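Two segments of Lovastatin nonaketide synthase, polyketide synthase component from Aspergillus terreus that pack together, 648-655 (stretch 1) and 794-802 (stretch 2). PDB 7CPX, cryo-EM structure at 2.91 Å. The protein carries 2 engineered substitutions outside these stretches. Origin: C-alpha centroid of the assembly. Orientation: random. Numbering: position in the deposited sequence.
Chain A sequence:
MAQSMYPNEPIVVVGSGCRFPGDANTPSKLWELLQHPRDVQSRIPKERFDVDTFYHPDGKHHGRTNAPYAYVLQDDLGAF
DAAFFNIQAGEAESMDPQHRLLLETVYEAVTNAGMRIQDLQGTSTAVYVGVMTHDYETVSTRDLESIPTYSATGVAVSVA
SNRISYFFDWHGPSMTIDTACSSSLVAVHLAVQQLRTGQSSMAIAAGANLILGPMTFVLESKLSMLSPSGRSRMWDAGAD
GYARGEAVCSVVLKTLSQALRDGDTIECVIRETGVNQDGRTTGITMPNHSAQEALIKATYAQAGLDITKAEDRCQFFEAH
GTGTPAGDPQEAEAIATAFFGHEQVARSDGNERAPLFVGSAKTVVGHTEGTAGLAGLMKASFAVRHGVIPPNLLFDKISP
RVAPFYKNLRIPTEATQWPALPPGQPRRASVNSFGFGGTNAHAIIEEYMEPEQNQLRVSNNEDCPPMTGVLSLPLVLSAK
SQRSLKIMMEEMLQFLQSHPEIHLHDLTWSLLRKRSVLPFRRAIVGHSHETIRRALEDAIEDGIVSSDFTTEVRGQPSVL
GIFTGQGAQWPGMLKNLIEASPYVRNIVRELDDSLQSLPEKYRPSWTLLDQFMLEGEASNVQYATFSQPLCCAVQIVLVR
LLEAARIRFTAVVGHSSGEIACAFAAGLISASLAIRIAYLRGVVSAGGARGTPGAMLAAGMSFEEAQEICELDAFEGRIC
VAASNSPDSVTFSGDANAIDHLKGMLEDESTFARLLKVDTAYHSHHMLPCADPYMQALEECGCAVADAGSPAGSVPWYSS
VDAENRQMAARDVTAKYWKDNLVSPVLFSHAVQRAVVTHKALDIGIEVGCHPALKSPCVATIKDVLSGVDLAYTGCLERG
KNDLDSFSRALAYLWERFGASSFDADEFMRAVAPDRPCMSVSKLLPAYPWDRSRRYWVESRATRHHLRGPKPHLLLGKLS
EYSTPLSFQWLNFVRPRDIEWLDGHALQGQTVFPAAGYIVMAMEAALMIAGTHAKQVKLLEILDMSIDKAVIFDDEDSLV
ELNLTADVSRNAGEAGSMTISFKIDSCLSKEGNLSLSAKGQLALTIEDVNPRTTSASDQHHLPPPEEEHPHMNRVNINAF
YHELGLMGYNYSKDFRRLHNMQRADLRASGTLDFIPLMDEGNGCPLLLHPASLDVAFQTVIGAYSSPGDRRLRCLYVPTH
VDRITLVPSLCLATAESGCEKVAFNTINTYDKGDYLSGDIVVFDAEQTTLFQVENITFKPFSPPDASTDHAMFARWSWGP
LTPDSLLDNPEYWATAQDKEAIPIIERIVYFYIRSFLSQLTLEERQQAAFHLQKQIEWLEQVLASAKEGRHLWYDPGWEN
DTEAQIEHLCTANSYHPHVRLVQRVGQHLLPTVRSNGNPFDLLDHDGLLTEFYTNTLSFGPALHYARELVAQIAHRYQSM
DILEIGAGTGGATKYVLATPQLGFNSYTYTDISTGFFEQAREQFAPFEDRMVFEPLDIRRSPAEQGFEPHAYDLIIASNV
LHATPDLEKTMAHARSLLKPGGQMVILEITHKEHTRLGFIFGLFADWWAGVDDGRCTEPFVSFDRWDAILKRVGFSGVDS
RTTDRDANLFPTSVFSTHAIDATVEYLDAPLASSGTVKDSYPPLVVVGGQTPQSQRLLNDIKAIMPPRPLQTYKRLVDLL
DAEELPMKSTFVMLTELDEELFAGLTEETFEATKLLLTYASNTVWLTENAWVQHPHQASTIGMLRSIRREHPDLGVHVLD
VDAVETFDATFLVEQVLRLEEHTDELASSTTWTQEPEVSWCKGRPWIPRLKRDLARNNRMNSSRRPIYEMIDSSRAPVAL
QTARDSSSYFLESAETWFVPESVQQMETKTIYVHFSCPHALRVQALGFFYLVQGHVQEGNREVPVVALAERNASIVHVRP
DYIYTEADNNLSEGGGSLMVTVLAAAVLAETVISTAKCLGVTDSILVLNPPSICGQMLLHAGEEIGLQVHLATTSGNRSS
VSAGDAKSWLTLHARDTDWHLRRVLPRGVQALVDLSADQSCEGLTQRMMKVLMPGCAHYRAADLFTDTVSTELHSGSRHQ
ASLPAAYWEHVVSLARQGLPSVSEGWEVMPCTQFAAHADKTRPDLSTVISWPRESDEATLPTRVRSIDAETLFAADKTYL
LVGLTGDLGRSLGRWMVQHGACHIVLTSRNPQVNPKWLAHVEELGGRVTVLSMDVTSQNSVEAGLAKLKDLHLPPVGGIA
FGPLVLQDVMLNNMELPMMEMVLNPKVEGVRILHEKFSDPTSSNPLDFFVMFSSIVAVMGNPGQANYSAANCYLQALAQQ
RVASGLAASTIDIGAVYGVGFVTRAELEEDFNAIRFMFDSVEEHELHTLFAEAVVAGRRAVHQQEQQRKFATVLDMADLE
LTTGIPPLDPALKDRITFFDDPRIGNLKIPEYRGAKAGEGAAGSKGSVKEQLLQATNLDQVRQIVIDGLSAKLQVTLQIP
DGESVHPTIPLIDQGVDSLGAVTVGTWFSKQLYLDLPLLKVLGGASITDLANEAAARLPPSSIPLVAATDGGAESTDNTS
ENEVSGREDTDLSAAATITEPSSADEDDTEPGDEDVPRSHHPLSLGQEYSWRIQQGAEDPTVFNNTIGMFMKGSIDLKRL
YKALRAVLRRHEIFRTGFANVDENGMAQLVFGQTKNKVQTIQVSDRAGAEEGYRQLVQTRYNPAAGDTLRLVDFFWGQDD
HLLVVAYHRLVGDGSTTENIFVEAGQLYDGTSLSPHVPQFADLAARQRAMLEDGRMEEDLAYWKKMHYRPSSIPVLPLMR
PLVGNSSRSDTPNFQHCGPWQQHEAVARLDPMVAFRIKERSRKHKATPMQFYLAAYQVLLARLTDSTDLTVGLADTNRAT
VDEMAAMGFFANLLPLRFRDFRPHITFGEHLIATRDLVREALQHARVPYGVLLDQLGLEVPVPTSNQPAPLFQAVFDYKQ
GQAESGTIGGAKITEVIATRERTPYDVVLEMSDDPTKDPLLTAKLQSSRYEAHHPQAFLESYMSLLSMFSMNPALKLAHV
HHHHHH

Stretch 1 648-655: RFTAVVGH
Stretch 2 (794-802) SVPWYSSVD

How do the two stretches run against each other? They lie side by side and parallel, their end-to-end directions 9° apart, and bury 545 Å² between them. Most phi/psi values are extended, near -120/135 in the paired residues, with the first strand running as far as Val652 and the second covering Trp797 and Tyr798. The register sets Thr650 beside Pro796, Ala651 beside Trp797 (CA to CA 4.4 Å), Val652 beside Tyr798 (CA to CA 4.9 Å) and Val653 beside Ser799 (CA to CA 5.5 Å).

How does stretch 2 enter the pairing? Val795, at phi/psi -86/130 with chi1 t (169°), points its CA-to-CB bond toward stretch 1. Its CG1 comes 3.1 Å from Phe649 O and also packs against Phe649 CB at 4.0 Å and Ala651 CB at 4.1 Å. Pro796 follows at -53/114 with a C-gamma exo ring. It has no amide hydrogen to give, but its carbonyl accepts the first hydrogen bond: Ala651 N to Pro796 O, 2.7 Å and nearly straight at 166°. Thr650 CA adds a CA-H...O contact to Pro796 O at 3.5 Å.

What holds the strand pair at its centre? Ala651 bonds on both sides of Trp797 in sequence, as a parallel bridge requires: its N reaches Pro796 O, and its O accepts from Tyr798 N at 2.9 Å and 145°. Trp797 has chi1 t (173°) and chi2 86°, and shares one sheet face with Ala651. The small methyl lies at the indole edge, with Ala651 CB 3.4 Å from Trp797 CD1, while Val653 CG1 meets the ring obliquely, 3.1 Å from Trp797 NE1 and 3.4 Å from Trp797 CZ2. Tyr798, with chi1 m (-59°) and chi2 85°, shares the opposite face with Val652 (chi1 t), whose CG2 is 4.2 Å from Tyr798 CB. Tyr798 O receives Val653 N at 3.3 Å and 155°.

How does the contact finish beyond the strands? Ser799, chi1 t, turns its CA-to-CB bond away from stretch 1, and its OG accepts a hydrogen bond from Asp802 N at 3.2 Å, tying the end of stretch 2 back on itself. Ser800 breaks the extended path at -129/-31, and its CA-to-CB bond points toward stretch 1. With chi1 p (74°), its OG donates to Val653 O at 3.1 Å and sits 2.9 Å from Val653 CG2, a tight approach; Val653 has chi1 m (-48°). Val801 follows at -56/-48 with chi1 t.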

# COMPACT_ATOMS: atom_id res chain seq x y z
N ARG A 648 27.60 2.10 -66.78
CA ARG A 648 28.04 3.29 -67.50
C ARG A 648 29.55 3.43 -67.34
O ARG A 648 30.07 3.37 -66.23
CB ARG A 648 27.31 4.52 -66.97
CG ARG A 648 25.79 4.35 -66.90
CD ARG A 648 25.22 3.80 -68.20
NE ARG A 648 23.78 3.56 -68.12
CZ ARG A 648 23.08 2.94 -69.06
NH1 ARG A 648 23.65 2.47 -70.16
NH2 ARG A 648 21.77 2.77 -68.89
N PHE A 649 30.23 3.63 -68.47
CA PHE A 649 31.67 3.43 -68.56
C PHE A 649 32.41 4.73 -68.84
O PHE A 649 31.89 5.65 -69.48
CB PHE A 649 32.01 2.44 -69.68
CG PHE A 649 32.00 1.00 -69.24
CD1 PHE A 649 33.16 0.41 -68.78
CD2 PHE A 649 30.84 0.25 -69.29
CE1 PHE A 649 33.16 -0.91 -68.37
CE2 PHE A 649 30.83 -1.07 -68.89
CZ PHE A 649 32.00 -1.65 -68.43
N THR A 650 33.64 4.78 -68.33
CA THR A 650 34.69 5.65 -68.84
C THR A 650 35.84 4.76 -69.28
O THR A 650 36.16 3.77 -68.62
CB THR A 650 35.16 6.66 -67.78
OG1 THR A 650 35.54 5.97 -66.59
CG2 THR A 650 34.06 7.66 -67.46
N ALA A 651 36.46 5.10 -70.41
CA ALA A 651 37.36 4.18 -71.09
C ALA A 651 38.77 4.73 -71.16
O ALA A 651 38.99 5.89 -71.50
CB ALA A 651 36.86 3.88 -72.51
N VAL A 652 39.74 3.87 -70.82
CA VAL A 652 41.16 4.12 -71.03
C VAL A 652 41.75 2.88 -71.67
O VAL A 652 41.50 1.76 -71.21
CB VAL A 652 41.89 4.45 -69.71
CG1 VAL A 652 43.39 4.29 -69.89
CG2 VAL A 652 41.56 5.86 -69.26
N VAL A 653 42.52 3.07 -72.73
CA VAL A 653 43.05 1.94 -73.50
C VAL A 653 44.27 1.38 -72.79
O VAL A 653 44.96 2.07 -72.03
CB VAL A 653 43.39 2.36 -74.94
CG1 VAL A 653 42.24 3.14 -75.59
CG2 VAL A 653 44.68 3.16 -74.98
N GLY A 654 44.55 0.10 -73.05
CA GLY A 654 45.76 -0.53 -72.56
C GLY A 654 46.82 -0.60 -73.63
O GLY A 654 47.23 0.43 -74.18
N HIS A 655 47.27 -1.81 -73.95
CA HIS A 655 48.24 -2.04 -75.01
C HIS A 655 47.81 -3.22 -75.85
O HIS A 655 47.20 -4.17 -75.35
CB HIS A 655 49.64 -2.28 -74.44
CG HIS A 655 49.73 -3.48 -73.54
ND1 HIS A 655 49.45 -3.42 -72.19
CD2 HIS A 655 50.07 -4.76 -73.80
CE1 HIS A 655 49.62 -4.62 -71.66
NE2 HIS A 655 49.99 -5.45 -72.61
N SER A 794 30.47 7.72 -77.66
CA SER A 794 29.48 8.01 -76.63
C SER A 794 30.11 7.96 -75.24
O SER A 794 29.79 8.76 -74.37
CB SER A 794 28.32 7.02 -76.71
OG SER A 794 28.76 5.69 -76.51
N VAL A 795 31.01 7.00 -75.05
CA VAL A 795 31.68 6.80 -73.77
C VAL A 795 32.91 7.71 -73.69
O VAL A 795 33.71 7.73 -74.64
CB VAL A 795 32.09 5.33 -73.57
CG1 VAL A 795 33.01 5.19 -72.37
CG2 VAL A 795 30.85 4.46 -73.42
N PRO A 796 33.10 8.48 -72.61
CA PRO A 796 34.37 9.20 -72.45
C PRO A 796 35.55 8.25 -72.57
O PRO A 796 35.74 7.37 -71.73
CB PRO A 796 34.26 9.80 -71.04
CG PRO A 796 32.79 9.94 -70.81
CD PRO A 796 32.15 8.78 -71.52
N TRP A 797 36.34 8.43 -73.62
CA TRP A 797 37.39 7.49 -73.99
C TRP A 797 38.70 8.23 -74.18
O TRP A 797 38.74 9.28 -74.83
CB TRP A 797 37.00 6.73 -75.27
CG TRP A 797 38.07 5.85 -75.81
CD1 TRP A 797 38.34 4.56 -75.46
CD2 TRP A 797 39.02 6.18 -76.84
NE1 TRP A 797 39.40 4.08 -76.19
CE2 TRP A 797 39.83 5.05 -77.04
CE3 TRP A 797 39.25 7.33 -77.60
CZ2 TRP A 797 40.86 5.04 -77.98
CZ3 TRP A 797 40.28 7.32 -78.52
CH2 TRP A 797 41.07 6.18 -78.71
N TYR A 798 39.77 7.68 -73.61
CA TYR A 798 41.08 8.32 -73.62
C TYR A 798 42.11 7.32 -74.14
O TYR A 798 42.27 6.24 -73.57
CB TYR A 798 41.47 8.81 -72.23
CG TYR A 798 40.51 9.82 -71.65
CD1 TYR A 798 39.37 9.40 -70.97
CD2 TYR A 798 40.73 11.18 -71.78
CE1 TYR A 798 38.48 10.32 -70.44
CE2 TYR A 798 39.85 12.10 -71.25
CZ TYR A 798 38.73 11.67 -70.58
OH TYR A 798 37.85 12.58 -70.05
N SER A 799 42.80 7.69 -75.22
CA SER A 799 43.88 6.87 -75.74
C SER A 799 45.11 6.99 -74.85
O SER A 799 45.31 7.98 -74.15
CB SER A 799 44.22 7.28 -77.17
OG SER A 799 45.36 6.58 -77.64
N SER A 800 45.95 5.95 -74.90
CA SER A 800 47.20 5.92 -74.15
C SER A 800 48.34 5.56 -75.10
O SER A 800 49.48 5.99 -74.90
CB SER A 800 47.12 4.91 -73.01
OG SER A 800 47.19 3.58 -73.49
N VAL A 801 48.03 4.76 -76.13
CA VAL A 801 48.99 4.51 -77.19
C VAL A 801 49.45 5.83 -77.79
O VAL A 801 50.65 6.08 -77.97
CB VAL A 801 48.37 3.59 -78.26
CG1 VAL A 801 49.04 3.79 -79.61
CG2 VAL A 801 48.46 2.14 -77.81
N ASP A 802 48.50 6.70 -78.11
CA ASP A 802 48.77 8.10 -78.41
C ASP A 802 48.54 8.89 -77.13
O ASP A 802 47.45 8.83 -76.54
CB ASP A 802 47.86 8.61 -79.53
CG ASP A 802 48.13 10.06 -79.88
OD1 ASP A 802 49.17 10.33 -80.53
OD2 ASP A 802 47.31 10.92 -79.51